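CRISPR-associated protein, Cse2 family (Meiothermus ruber, PDB 3WA8) probably serves as the small Cse2 (CasB) subunit of a type I-E CRISPR Cascade complex, binding G-rich crRNA sequence and stabilising the R-loop. Local coordinates at residues Q12-Y17 with I63-V68; G70-T75 with I160-L165; G33-G38 with R144-V149; L166-A171 with Q181-A186; L118-S123 with E153-I158. All blocks are in the same frame, centred on the assembly; numbering follows the deposited sequence.

Contact 1. Residues Q12-Y17 with I63-V68; sequences QAFVRY and ICYYLV. With HG (mercury (II) ion), chain C.
Phe14 of helix 10-21 and Tyr65 of helix 59-72 carry this contact as a T-shaped (edge-to-face) aromatic pair. The ring planes stand at 72° to each other with centroids 4.5 Å apart, and the edge of Tyr65 points at the face of Phe14. The incoming edge is the CD2–CE2 side: Tyr65 CD2 sits 3.3 Å above the Phe14 plane, over its centre, while Tyr65 CE2 is 3.5 Å from Phe14 CG. With CG anti to the backbone N (chi1 175°), Phe14 sends its ring out from helix 10-21 to take that edge. No hydrogen bond joins the two segments, so the pairing is apolar and aromatic.

Metal binding forms a separate interaction, within 63-68. Cys64 SG binds a mercury(II) ion at 2.8 Å, a thiol with a soft metal, and Leu67 CD2 approaches the ion to 3.9 Å.

Both rings are buried between further helices. Phe48 of helix 43-49 makes a second edge-to-face pair with Phe14 and also touches Tyr65, and Leu166 of helix 162-170 packs against both rings, so four helices converge here.

Contact 2. Residues G70-T75 with I160-L165; sequences GLWAST and IYWSEL
Trp72 of helix 59-72 and Trp162 in the first turn of helix 162-170 form a T-shaped indole pair in the core of this all-helical fold. Their five-membered rings have centroids 5.2 Å apart and planes at 84°, the edge of Trp72 being directed at the face of Trp162. Trp72 CD1 makes the approach, 4.0 Å from Trp162 NE1. Backbone shares the same ring system: Trp72 CA stands 4.0 Å from the centroid of the Trp162 six-membered ring and only 9° off its normal, a CH-pi contact. Ile160 CG2, from Trp162's own segment, covers the opposite face from 3.7 Å above the plane, and Leu71 CB reaches Trp162 CZ3 at 3.4 Å. Placing Trp162 CG anti to the carbonyl carbon (chi1 -54°) turns the indole into this slot. Polar groups find partners beyond the pair, Trp72 NE1 with Glu80 and Thr75 OG1 with Glu153. With no hydrogen bond across the contact, 70-75 is held by aromatic, CH-pi and apolar packing on an indole backed by Ile160.

Contact 3. Residues G33-G38 with R144-V149; sequences GLDAPG and RLRQMV
Arg146 reaches out from helix 141-154 to Leu34 and Asp35 in the loop after helix 24-32. One face of its guanidinium is covered by Leu34 CB, 3.6 Å above the plane and offset toward the rim. Arg146 NH2 forms a salt bridge with Asp35 OD1 at 3.3 Å; as a hydrogen bond this is weak, although the N-H points well, at 161°. Carboxylate and guanidinium planes are 83° apart, and Arg146 NH1 stays 3.9 Å from Asp35 OD1, so the side-by-side, two-pronged pairing is absent. Behind this first shell, the Arg146 chain runs extended from CG to NE and bridges the gap between helix and loop. On the loop side, Ala36 N bonds to Gly33 O at 2.9 Å, closing a turn around Leu34 and Asp35. Further out, Pro37 rests on Tyr66 and Leu67 of helix 59-72. The chemistry is thus one salt bridge whose hydrogen bond is weak, with Leu34 CB against one guanidinium face, consistent with a modest electrostatic tie at the surface.

Contact 4. Residues L166-A171 with Q181-A186; sequences LRDLLA and QKWARA
Asp168 of helix 162-170 points at helix 178-197, where it meets Trp183 and Lys182. Its CB lies against the indole, 3.9 Å from Trp183 CZ2. At the next atom the two partners are divided: Asp168 CG is 3.5 Å from Trp183 NE1 and also near Lys182 NZ. Oxygen OD2 accepts the indole N-H from Trp183 NE1 at 2.9 Å, nearly straight at 176°; it lies in the ring plane, yet the N-H arrives from above the carboxylate plane, 61° out of it. Oxygen OD1 forms a salt bridge with Lys182 NZ, whose modelled separation is too short to be trusted in detail. Arg167, bent at chi3, brings NE to a long 3.6 Å from the same OD1. Its closeness to Lys182 is equally doubtful in detail, but both cations gather round one acid, whose negative charge probably offsets theirs. The short helical segments run at 131° with axes 12.2 Å apart, a separation crossed by Asp168 from one side and by Lys182 and Trp183 from the other: a salt-bridge network joining two helices of a helical bundle.

Contact 5. Residues L118-S123 with E153-I158; sequences LARDQS and ESQDDI
Ala119 and Gln155 lie across from each other with CA atoms 7.7 Å apart, where the chain comes off the C-terminal ends of helix 109-119 and helix 141-154. This is a surface meeting of the C-terminal ends of two helices of the all-helical fold. Arg120 is the first residue to leave helical geometry. Ser123 then forms the N-cap of helix 124-135, its OG reaching Ile126 N.

Gln155 does most of the touching. The bend of its chain at chi2 (-59°) lays the amide between Ala119 and Arg120; Gln155 NE2 packs on Ala119 CB at 3.5 Å, and OE1 lies by Arg120. The Arg120 side chain, extended from CG to NE, reaches across to 153-158 and brings NH2 to 3.9 Å from Ser154 CB. Next to this patch, Glu153 faces the other way and bonds to Thr75 OG1 and Val76 N, while Leu116 of helix 109-119 also touches Gln155.

No hydrogen bond spans the segments. The amide and guanidinium planes are 81° apart, and Gln155 OE1 stands 3.6 Å above one face of the Arg120 guanidinium, offset toward its rim.

In the fold
Contacts 1 and 2 are the buried ones, sharing helix 59-72 and touching where Val68 meets Trp162; both rest on T-shaped aromatic pairs. Contact 4 is partly buried and shares helix 162-170 with contact 2, where Leu165 packs on Trp183; there a carboxylate takes an indole N-H and lysine. Contacts 3 and 5 lie at the surface, use successive parts of helix 141-154 and have centres about 20 Å apart; contact 3 carries a weak ion pair, whereas contact 5 has only packing across it. Leu145 joins contact 3 to contacts 1, 2 and 4, and Glu153 ties contact 5 to Thr75 of contact 2. The buried contacts are thus aromatic, while the others rely on charged or polar groups.

Contact 1. Residues Q12-Y17 with I63-V68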
# COMPACT_ATOMS: atom_id res chain seq x y z
N GLN A 12 5.60 -6.19 8.52
CA GLN A 12 5.41 -7.59 8.19
C GLN A 12 4.59 -8.25 9.29
O GLN A 12 3.58 -8.86 9.01
CB GLN A 12 6.74 -8.34 8.02
CG GLN A 12 7.46 -8.02 6.75
CD GLN A 12 8.74 -8.82 6.56
OE1 GLN A 12 9.40 -9.29 7.51
NE2 GLN A 12 9.10 -8.98 5.30
N ALA A 13 5.02 -8.12 10.53
CA ALA A 13 4.32 -8.77 11.61
C ALA A 13 2.85 -8.36 11.58
O ALA A 13 1.96 -9.17 11.83
CB ALA A 13 4.94 -8.42 12.92
N PHE A 14 2.60 -7.10 11.25
CA PHE A 14 1.26 -6.61 11.31
C PHE A 14 0.39 -7.32 10.28
O PHE A 14 -0.71 -7.81 10.58
CB PHE A 14 1.25 -5.10 11.10
CG PHE A 14 -0.13 -4.51 11.02
CD1 PHE A 14 -0.97 -4.52 12.14
CD2 PHE A 14 -0.60 -3.97 9.82
CE1 PHE A 14 -2.27 -3.98 12.07
CE2 PHE A 14 -1.87 -3.42 9.75
CZ PHE A 14 -2.71 -3.42 10.87
N VAL A 15 0.90 -7.39 9.05
CA VAL A 15 0.17 -7.99 7.96
C VAL A 15 -0.05 -9.49 8.20
O VAL A 15 -1.17 -9.95 8.07
CB VAL A 15 0.90 -7.71 6.63
CG1 VAL A 15 0.41 -8.64 5.50
CG2 VAL A 15 0.71 -6.22 6.27
N ARG A 16 0.98 -10.22 8.58
CA ARG A 16 0.81 -11.60 9.01
C ARG A 16 -0.35 -11.77 10.01
O ARG A 16 -1.15 -12.69 9.90
CB ARG A 16 2.12 -12.12 9.60
CG ARG A 16 2.10 -13.55 10.17
CD ARG A 16 3.55 -14.14 10.25
NE ARG A 16 4.38 -13.58 9.16
CZ ARG A 16 5.68 -13.81 8.94
NH1 ARG A 16 6.37 -14.65 9.73
NH2 ARG A 16 6.29 -13.20 7.92
N TYR A 17 -0.42 -10.86 10.98
CA TYR A 17 -1.39 -10.94 12.07
C TYR A 17 -2.79 -10.76 11.51
O TYR A 17 -3.70 -11.52 11.87
CB TYR A 17 -1.01 -9.87 13.08
CG TYR A 17 -1.86 -9.63 14.32
CD1 TYR A 17 -1.60 -10.27 15.54
CD2 TYR A 17 -2.86 -8.66 14.30
CE1 TYR A 17 -2.39 -9.98 16.70
CE2 TYR A 17 -3.63 -8.35 15.40
CZ TYR A 17 -3.41 -8.99 16.60
OH TYR A 17 -4.23 -8.62 17.68
N ILE A 63 -3.54 6.35 11.21
CA ILE A 63 -4.16 6.44 9.91
C ILE A 63 -3.53 5.39 8.97
O ILE A 63 -4.23 4.66 8.27
CB ILE A 63 -4.08 7.85 9.35
CG1 ILE A 63 -5.02 8.75 10.12
CG2 ILE A 63 -4.47 7.90 7.88
CD1 ILE A 63 -4.61 10.23 10.12
N CYS A 64 -2.21 5.28 8.96
CA CYS A 64 -1.58 4.41 8.00
C CYS A 64 -1.98 2.95 8.23
O CYS A 64 -2.54 2.31 7.32
CB CYS A 64 -0.07 4.67 7.95
SG CYS A 64 0.34 6.42 7.43
N TYR A 65 -1.77 2.45 9.46
CA TYR A 65 -2.22 1.09 9.83
C TYR A 65 -3.65 0.78 9.41
O TYR A 65 -3.91 -0.23 8.76
CB TYR A 65 -2.09 0.85 11.32
CG TYR A 65 -0.71 0.38 11.70
CD1 TYR A 65 0.33 1.28 11.79
CD2 TYR A 65 -0.44 -0.96 11.93
CE1 TYR A 65 1.58 0.88 12.09
CE2 TYR A 65 0.86 -1.40 12.26
CZ TYR A 65 1.86 -0.45 12.33
OH TYR A 65 3.17 -0.78 12.67
N TYR A 66 -4.56 1.65 9.80
CA TYR A 66 -5.97 1.38 9.54
C TYR A 66 -6.26 1.41 8.07
O TYR A 66 -6.99 0.55 7.57
CB TYR A 66 -6.86 2.37 10.29
CG TYR A 66 -7.31 1.85 11.63
CD1 TYR A 66 -6.82 2.39 12.82
CD2 TYR A 66 -8.20 0.78 11.71
CE1 TYR A 66 -7.24 1.93 14.05
CE2 TYR A 66 -8.62 0.30 12.94
CZ TYR A 66 -8.13 0.88 14.10
OH TYR A 66 -8.55 0.39 15.30
N LEU A 67 -5.70 2.38 7.36
CA LEU A 67 -5.84 2.45 5.92
C LEU A 67 -5.31 1.15 5.30
O LEU A 67 -5.95 0.58 4.43
CB LEU A 67 -5.07 3.64 5.36
CG LEU A 67 -5.18 3.93 3.87
CD1 LEU A 67 -6.57 4.31 3.52
CD2 LEU A 67 -4.26 5.08 3.53
N VAL A 68 -4.16 0.66 5.73
CA VAL A 68 -3.65 -0.52 5.05
C VAL A 68 -4.57 -1.69 5.37
O VAL A 68 -4.86 -2.53 4.49
CB VAL A 68 -2.15 -0.84 5.34
CG1 VAL A 68 -1.81 -2.22 4.86
CG2 VAL A 68 -1.26 0.13 4.62
HG HG C . -1.42 6.94 5.36

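Contact 2. Residues G70-T75 with I160-L165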
# COMPACT_ATOMS: atom_id res chain seq x y z
N GLY A 70 -7.78 -1.56 5.85
CA GLY A 70 -8.97 -1.44 5.02
C GLY A 70 -8.71 -1.87 3.60
O GLY A 70 -9.52 -2.61 3.01
N LEU A 71 -7.59 -1.41 3.03
CA LEU A 71 -7.32 -1.73 1.65
C LEU A 71 -7.11 -3.23 1.53
O LEU A 71 -7.61 -3.87 0.60
CB LEU A 71 -6.11 -0.98 1.13
CG LEU A 71 -6.33 0.52 0.99
CD1 LEU A 71 -5.00 1.33 0.81
CD2 LEU A 71 -7.35 0.80 -0.09
N TRP A 72 -6.38 -3.78 2.49
CA TRP A 72 -6.04 -5.17 2.45
C TRP A 72 -7.34 -5.94 2.55
O TRP A 72 -7.58 -6.90 1.82
CB TRP A 72 -5.08 -5.51 3.58
CG TRP A 72 -4.96 -6.95 3.81
CD1 TRP A 72 -4.24 -7.83 3.06
CD2 TRP A 72 -5.63 -7.73 4.82
NE1 TRP A 72 -4.43 -9.11 3.54
CE2 TRP A 72 -5.27 -9.07 4.62
CE3 TRP A 72 -6.51 -7.41 5.86
CZ2 TRP A 72 -5.74 -10.10 5.44
CZ3 TRP A 72 -6.98 -8.45 6.68
CH2 TRP A 72 -6.59 -9.77 6.47
N ALA A 73 -8.22 -5.48 3.44
CA ALA A 73 -9.50 -6.12 3.70
C ALA A 73 -10.41 -6.03 2.48
O ALA A 73 -11.44 -6.67 2.42
CB ALA A 73 -10.15 -5.48 4.88
N SER A 74 -10.00 -5.24 1.49
CA SER A 74 -10.79 -5.05 0.28
C SER A 74 -10.24 -5.83 -0.88
O SER A 74 -10.87 -5.89 -1.94
CB SER A 74 -10.80 -3.58 -0.13
OG SER A 74 -11.46 -2.81 0.83
N THR A 75 -9.08 -6.43 -0.70
CA THR A 75 -8.37 -6.99 -1.84
C THR A 75 -9.10 -8.05 -2.65
O THR A 75 -9.98 -8.74 -2.18
CB THR A 75 -6.97 -7.49 -1.49
OG1 THR A 75 -6.29 -7.77 -2.72
CG2 THR A 75 -7.04 -8.76 -0.62
N ILE A 160 0.39 -6.40 -4.81
CA ILE A 160 0.72 -5.23 -3.98
C ILE A 160 1.35 -5.71 -2.69
O ILE A 160 0.69 -6.41 -1.92
CB ILE A 160 -0.53 -4.41 -3.57
CG1 ILE A 160 -1.04 -3.59 -4.75
CG2 ILE A 160 -0.21 -3.49 -2.41
CD1 ILE A 160 -2.46 -3.13 -4.58
N TYR A 161 2.61 -5.35 -2.44
CA TYR A 161 3.23 -5.77 -1.19
C TYR A 161 2.75 -4.90 -0.02
O TYR A 161 3.27 -3.80 0.22
CB TYR A 161 4.74 -5.83 -1.30
CG TYR A 161 5.23 -6.66 -2.45
CD1 TYR A 161 5.78 -7.93 -2.25
CD2 TYR A 161 5.18 -6.18 -3.76
CE1 TYR A 161 6.27 -8.71 -3.34
CE2 TYR A 161 5.65 -6.96 -4.85
CZ TYR A 161 6.18 -8.21 -4.63
OH TYR A 161 6.64 -8.93 -5.69
N TRP A 162 1.75 -5.38 0.71
CA TRP A 162 1.20 -4.60 1.81
C TRP A 162 2.18 -4.19 2.90
O TRP A 162 2.17 -3.03 3.33
CB TRP A 162 0.01 -5.28 2.40
CG TRP A 162 -0.98 -5.59 1.36
CD1 TRP A 162 -1.16 -6.79 0.74
CD2 TRP A 162 -1.95 -4.70 0.80
NE1 TRP A 162 -2.19 -6.71 -0.16
CE2 TRP A 162 -2.69 -5.43 -0.16
CE3 TRP A 162 -2.28 -3.35 1.02
CZ2 TRP A 162 -3.73 -4.87 -0.90
CZ3 TRP A 162 -3.32 -2.79 0.28
CH2 TRP A 162 -4.03 -3.56 -0.67
N SER A 163 3.05 -5.08 3.35
CA SER A 163 3.93 -4.65 4.42
C SER A 163 4.84 -3.50 3.96
O SER A 163 5.04 -2.52 4.68
CB SER A 163 4.72 -5.81 5.01
OG SER A 163 5.69 -6.22 4.10
N GLU A 164 5.37 -3.61 2.74
CA GLU A 164 6.18 -2.50 2.23
C GLU A 164 5.30 -1.25 2.08
O GLU A 164 5.77 -0.14 2.38
CB GLU A 164 6.91 -2.87 0.93
CG GLU A 164 8.29 -3.51 1.12
CD GLU A 164 8.27 -5.08 1.30
OE1 GLU A 164 7.18 -5.66 1.59
OE2 GLU A 164 9.35 -5.72 1.16
N LEU A 165 4.05 -1.41 1.65
CA LEU A 165 3.16 -0.26 1.51
C LEU A 165 3.04 0.49 2.84
O LEU A 165 3.26 1.73 2.92
CB LEU A 165 1.79 -0.65 0.97
CG LEU A 165 0.88 0.55 0.62
CD1 LEU A 165 1.46 1.36 -0.52
CD2 LEU A 165 -0.54 0.11 0.25

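Contact 3. Residues G33-G38 with R144-V149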
# COMPACT_ATOMS: atom_id res chain seq x y z
N GLY A 33 -14.08 1.54 7.79
CA GLY A 33 -13.23 2.62 8.21
C GLY A 33 -12.48 3.33 7.09
O GLY A 33 -11.85 4.36 7.31
N LEU A 34 -12.52 2.80 5.87
CA LEU A 34 -11.76 3.39 4.74
C LEU A 34 -11.92 4.92 4.55
O LEU A 34 -10.94 5.60 4.22
CB LEU A 34 -12.06 2.67 3.42
CG LEU A 34 -11.32 1.35 3.25
CD1 LEU A 34 -11.70 0.67 1.96
CD2 LEU A 34 -9.79 1.58 3.36
N ASP A 35 -13.11 5.47 4.75
CA ASP A 35 -13.27 6.89 4.50
C ASP A 35 -12.64 7.76 5.62
O ASP A 35 -12.40 8.95 5.43
CB ASP A 35 -14.76 7.28 4.34
CG ASP A 35 -15.56 6.29 3.48
OD1 ASP A 35 -15.92 6.68 2.34
OD2 ASP A 35 -15.84 5.13 3.94
N ALA A 36 -12.42 7.18 6.80
CA ALA A 36 -11.87 7.92 7.92
C ALA A 36 -11.11 6.89 8.75
O ALA A 36 -11.56 6.48 9.84
CB ALA A 36 -12.98 8.55 8.73
N PRO A 37 -9.97 6.43 8.22
CA PRO A 37 -9.20 5.33 8.82
C PRO A 37 -8.85 5.66 10.26
O PRO A 37 -8.40 6.77 10.53
CB PRO A 37 -7.91 5.29 8.01
CG PRO A 37 -8.19 6.08 6.77
CD PRO A 37 -9.34 6.98 7.01
N GLY A 38 -9.07 4.71 11.16
CA GLY A 38 -8.85 4.96 12.58
C GLY A 38 -10.12 5.34 13.29
O GLY A 38 -10.29 5.05 14.47
N ARG A 144 -6.23 9.40 -2.54
CA ARG A 144 -5.63 9.08 -3.80
C ARG A 144 -5.08 7.67 -3.85
O ARG A 144 -5.17 6.99 -4.87
CB ARG A 144 -4.58 10.09 -4.14
CG ARG A 144 -5.17 11.44 -4.40
CD ARG A 144 -4.10 12.46 -4.58
NE ARG A 144 -4.67 13.79 -4.45
CZ ARG A 144 -4.02 14.92 -4.70
NH1 ARG A 144 -2.75 14.88 -5.09
NH2 ARG A 144 -4.65 16.08 -4.54
N LEU A 145 -4.55 7.22 -2.72
CA LEU A 145 -4.03 5.85 -2.64
C LEU A 145 -5.14 4.83 -2.83
O LEU A 145 -4.95 3.77 -3.43
CB LEU A 145 -3.37 5.64 -1.29
CG LEU A 145 -2.80 4.26 -1.10
CD1 LEU A 145 -1.61 4.21 -2.00
CD2 LEU A 145 -2.42 4.03 0.33
N ARG A 146 -6.32 5.18 -2.33
CA ARG A 146 -7.42 4.26 -2.33
C ARG A 146 -7.88 4.12 -3.74
O ARG A 146 -8.17 3.01 -4.18
CB ARG A 146 -8.52 4.82 -1.47
CG ARG A 146 -9.61 3.88 -1.11
CD ARG A 146 -10.35 4.56 0.01
NE ARG A 146 -11.77 4.20 0.07
CZ ARG A 146 -12.69 5.05 0.51
NH1 ARG A 146 -12.35 6.29 0.86
NH2 ARG A 146 -13.96 4.67 0.58
N GLN A 147 -7.93 5.22 -4.48
CA GLN A 147 -8.28 5.15 -5.89
C GLN A 147 -7.26 4.33 -6.70
O GLN A 147 -7.64 3.57 -7.59
CB GLN A 147 -8.34 6.54 -6.48
CG GLN A 147 -9.63 7.28 -6.32
CD GLN A 147 -9.69 8.43 -7.34
OE1 GLN A 147 -8.63 9.02 -7.70
NE2 GLN A 147 -10.91 8.74 -7.84
N MET A 148 -5.97 4.49 -6.39
CA MET A 148 -4.92 3.86 -7.18
C MET A 148 -4.89 2.35 -6.97
O MET A 148 -4.85 1.58 -7.96
CB MET A 148 -3.55 4.46 -6.87
CG MET A 148 -2.44 3.89 -7.72
SD MET A 148 -2.66 4.26 -9.48
CE MET A 148 -1.55 5.64 -9.61
N VAL A 149 -4.91 1.94 -5.69
CA VAL A 149 -5.10 0.54 -5.30
C VAL A 149 -6.29 -0.06 -6.02
O VAL A 149 -6.20 -1.15 -6.60
CB VAL A 149 -5.30 0.39 -3.78
CG1 VAL A 149 -5.71 -0.99 -3.42
CG2 VAL A 149 -4.01 0.71 -3.06

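Contact 4. Residues L166-A171 with Q181-A186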
# COMPACT_ATOMS: atom_id res chain seq x y z
N LEU A 166 2.77 -0.26 3.91
CA LEU A 166 2.61 0.36 5.22
C LEU A 166 3.88 1.09 5.66
O LEU A 166 3.81 2.25 6.07
CB LEU A 166 2.14 -0.66 6.25
CG LEU A 166 2.08 -0.19 7.70
CD1 LEU A 166 1.10 0.98 7.87
CD2 LEU A 166 1.74 -1.36 8.58
N ARG A 167 5.02 0.41 5.57
CA ARG A 167 6.31 1.03 5.89
C ARG A 167 6.48 2.33 5.10
O ARG A 167 6.93 3.35 5.64
CB ARG A 167 7.45 0.04 5.61
CG ARG A 167 8.90 0.61 5.64
CD ARG A 167 9.89 -0.18 4.70
NE ARG A 167 10.55 0.71 3.73
CZ ARG A 167 11.88 0.95 3.65
NH1 ARG A 167 12.75 0.35 4.47
NH2 ARG A 167 12.36 1.81 2.73
N ASP A 168 6.09 2.30 3.83
CA ASP A 168 6.27 3.45 2.95
C ASP A 168 5.33 4.58 3.33
O ASP A 168 5.78 5.72 3.51
CB ASP A 168 6.11 3.06 1.48
CG ASP A 168 7.38 2.47 0.89
OD1 ASP A 168 8.47 2.63 1.49
OD2 ASP A 168 7.30 1.82 -0.18
N LEU A 169 4.05 4.27 3.49
CA LEU A 169 3.13 5.27 4.01
C LEU A 169 3.61 5.85 5.33
O LEU A 169 3.51 7.05 5.53
CB LEU A 169 1.74 4.71 4.18
CG LEU A 169 1.08 4.28 2.88
CD1 LEU A 169 -0.31 3.72 3.17
CD2 LEU A 169 0.99 5.45 1.90
N LEU A 170 4.18 5.04 6.23
CA LEU A 170 4.57 5.59 7.51
C LEU A 170 5.59 6.67 7.33
O LEU A 170 5.69 7.56 8.16
CB LEU A 170 5.06 4.52 8.46
CG LEU A 170 3.98 3.64 9.10
CD1 LEU A 170 4.54 2.26 9.45
CD2 LEU A 170 3.27 4.28 10.30
N ALA A 171 6.35 6.62 6.24
CA ALA A 171 7.49 7.53 6.07
C ALA A 171 7.25 8.63 5.04
O ALA A 171 8.15 9.40 4.70
CB ALA A 171 8.75 6.77 5.78
N GLN A 181 10.52 9.87 -3.79
CA GLN A 181 11.67 9.63 -4.65
C GLN A 181 11.70 8.16 -5.04
O GLN A 181 11.89 7.83 -6.22
CB GLN A 181 12.98 9.94 -3.95
CG GLN A 181 13.24 11.36 -3.73
CD GLN A 181 14.57 11.59 -3.10
OE1 GLN A 181 15.61 11.18 -3.62
NE2 GLN A 181 14.57 12.26 -1.98
N LYS A 182 11.53 7.29 -4.04
CA LYS A 182 11.79 5.87 -4.20
C LYS A 182 10.77 5.31 -5.17
O LYS A 182 11.12 4.59 -6.10
CB LYS A 182 11.67 5.14 -2.87
CG LYS A 182 12.27 3.74 -2.83
CD LYS A 182 11.54 2.84 -1.84
CE LYS A 182 11.70 3.27 -0.37
NZ LYS A 182 10.66 2.65 0.51
N TRP A 183 9.52 5.67 -4.94
CA TRP A 183 8.45 5.24 -5.81
C TRP A 183 8.71 5.68 -7.24
O TRP A 183 8.63 4.87 -8.15
CB TRP A 183 7.13 5.77 -5.31
CG TRP A 183 6.63 5.02 -4.15
CD1 TRP A 183 7.35 4.19 -3.33
CD2 TRP A 183 5.31 5.03 -3.63
NE1 TRP A 183 6.56 3.68 -2.33
CE2 TRP A 183 5.30 4.19 -2.48
CE3 TRP A 183 4.13 5.69 -4.00
CZ2 TRP A 183 4.16 3.98 -1.72
CZ3 TRP A 183 2.98 5.47 -3.23
CH2 TRP A 183 3.01 4.62 -2.10
N ALA A 184 9.05 6.95 -7.42
CA ALA A 184 9.22 7.48 -8.76
C ALA A 184 10.27 6.68 -9.52
O ALA A 184 10.11 6.37 -10.72
CB ALA A 184 9.61 8.94 -8.70
N ARG A 185 11.33 6.32 -8.81
CA ARG A 185 12.45 5.65 -9.44
C ARG A 185 12.02 4.26 -9.79
O ARG A 185 12.41 3.76 -10.83
CB ARG A 185 13.69 5.62 -8.56
CG ARG A 185 14.17 6.99 -8.19
CD ARG A 185 15.45 6.95 -7.45
NE ARG A 185 15.73 8.30 -7.02
CZ ARG A 185 16.93 8.78 -6.77
NH1 ARG A 185 18.00 8.01 -6.89
NH2 ARG A 185 17.05 10.06 -6.42
N ALA A 186 11.20 3.65 -8.94
CA ALA A 186 10.74 2.31 -9.21
C ALA A 186 9.90 2.35 -10.46
O ALA A 186 10.11 1.55 -11.36
CB ALA A 186 9.94 1.77 -8.06

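Contact 5. Residues L118-S123 with E153-I158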
# COMPACT_ATOMS: atom_id res chain seq x y z
N LEU A 118 1.74 -0.20 -17.72
CA LEU A 118 2.11 -0.96 -18.92
C LEU A 118 0.99 -1.87 -19.38
O LEU A 118 0.82 -2.09 -20.58
CB LEU A 118 3.38 -1.79 -18.67
CG LEU A 118 4.70 -1.05 -18.45
CD1 LEU A 118 5.60 -1.85 -17.53
CD2 LEU A 118 5.43 -0.71 -19.74
N ALA A 119 0.21 -2.39 -18.44
CA ALA A 119 -0.96 -3.20 -18.75
C ALA A 119 -2.01 -2.41 -19.54
O ALA A 119 -2.76 -2.99 -20.32
CB ALA A 119 -1.57 -3.79 -17.47
N ARG A 120 -2.06 -1.10 -19.34
CA ARG A 120 -3.04 -0.25 -20.02
C ARG A 120 -2.44 0.57 -21.14
O ARG A 120 -2.80 1.74 -21.31
CB ARG A 120 -3.71 0.69 -19.03
CG ARG A 120 -4.75 0.05 -18.15
CD ARG A 120 -5.74 1.10 -17.73
NE ARG A 120 -6.33 0.76 -16.45
CZ ARG A 120 -7.36 -0.07 -16.30
NH1 ARG A 120 -7.94 -0.62 -17.37
NH2 ARG A 120 -7.83 -0.33 -15.07
N ASP A 121 -1.52 -0.03 -21.90
CA ASP A 121 -0.90 0.62 -23.06
C ASP A 121 -0.05 1.83 -22.78
O ASP A 121 0.02 2.73 -23.62
CB ASP A 121 -1.96 1.04 -24.07
CG ASP A 121 -2.10 0.07 -25.15
OD1 ASP A 121 -2.42 -1.10 -24.82
OD2 ASP A 121 -1.86 0.46 -26.30
N GLN A 122 0.61 1.86 -21.63
CA GLN A 122 1.40 3.02 -21.22
C GLN A 122 0.50 4.25 -21.20
O GLN A 122 0.81 5.28 -21.80
CB GLN A 122 2.59 3.26 -22.18
CG GLN A 122 3.27 2.00 -22.68
CD GLN A 122 4.65 2.27 -23.21
OE1 GLN A 122 4.88 2.22 -24.43
NE2 GLN A 122 5.59 2.58 -22.31
N SER A 123 -0.63 4.11 -20.49
CA SER A 123 -1.71 5.09 -20.49
C SER A 123 -1.31 6.32 -19.73
O SER A 123 -1.04 6.25 -18.53
CB SER A 123 -2.98 4.50 -19.89
OG SER A 123 -3.55 5.36 -18.91
N GLU A 153 -6.03 -3.09 -8.59
CA GLU A 153 -6.77 -4.33 -8.30
C GLU A 153 -7.66 -4.77 -9.47
O GLU A 153 -8.02 -5.92 -9.58
CB GLU A 153 -7.61 -4.18 -7.02
CG GLU A 153 -6.79 -4.01 -5.73
CD GLU A 153 -6.65 -5.29 -4.91
OE1 GLU A 153 -7.36 -6.28 -5.19
OE2 GLU A 153 -5.86 -5.31 -3.95
N SER A 154 -8.00 -3.83 -10.35
CA SER A 154 -8.64 -4.17 -11.61
C SER A 154 -7.80 -5.06 -12.48
O SER A 154 -8.36 -5.86 -13.22
CB SER A 154 -8.97 -2.91 -12.41
OG SER A 154 -10.05 -2.23 -11.82
N GLN A 155 -6.48 -4.89 -12.48
CA GLN A 155 -5.65 -5.86 -13.20
C GLN A 155 -5.48 -7.04 -12.29
O GLN A 155 -5.22 -6.90 -11.10
CB GLN A 155 -4.28 -5.32 -13.59
CG GLN A 155 -4.33 -4.11 -14.46
CD GLN A 155 -5.06 -4.33 -15.73
OE1 GLN A 155 -6.02 -3.63 -16.03
NE2 GLN A 155 -4.60 -5.29 -16.51
N ASP A 156 -5.66 -8.22 -12.84
CA ASP A 156 -5.78 -9.36 -11.97
C ASP A 156 -4.43 -9.76 -11.37
O ASP A 156 -4.35 -10.18 -10.21
CB ASP A 156 -6.40 -10.52 -12.76
CG ASP A 156 -6.83 -11.62 -11.88
OD1 ASP A 156 -6.82 -11.43 -10.64
OD2 ASP A 156 -7.18 -12.69 -12.42
N ASP A 157 -3.37 -9.56 -12.17
CA ASP A 157 -2.12 -10.26 -11.99
C ASP A 157 -1.08 -9.44 -11.25
O ASP A 157 0.06 -9.87 -11.16
CB ASP A 157 -1.56 -10.62 -13.37
CG ASP A 157 -2.59 -11.33 -14.25
OD1 ASP A 157 -3.81 -11.13 -14.03
OD2 ASP A 157 -2.20 -12.11 -15.16
N ILE A 158 -1.45 -8.27 -10.73
CA ILE A 158 -0.46 -7.41 -10.10
C ILE A 158 -0.48 -7.51 -8.58
O ILE A 158 -1.50 -7.27 -7.94
CB ILE A 158 -0.69 -5.96 -10.48
CG1 ILE A 158 -0.44 -5.80 -11.98
CG2 ILE A 158 0.23 -5.03 -9.67
CD1 ILE A 158 -0.81 -4.46 -12.51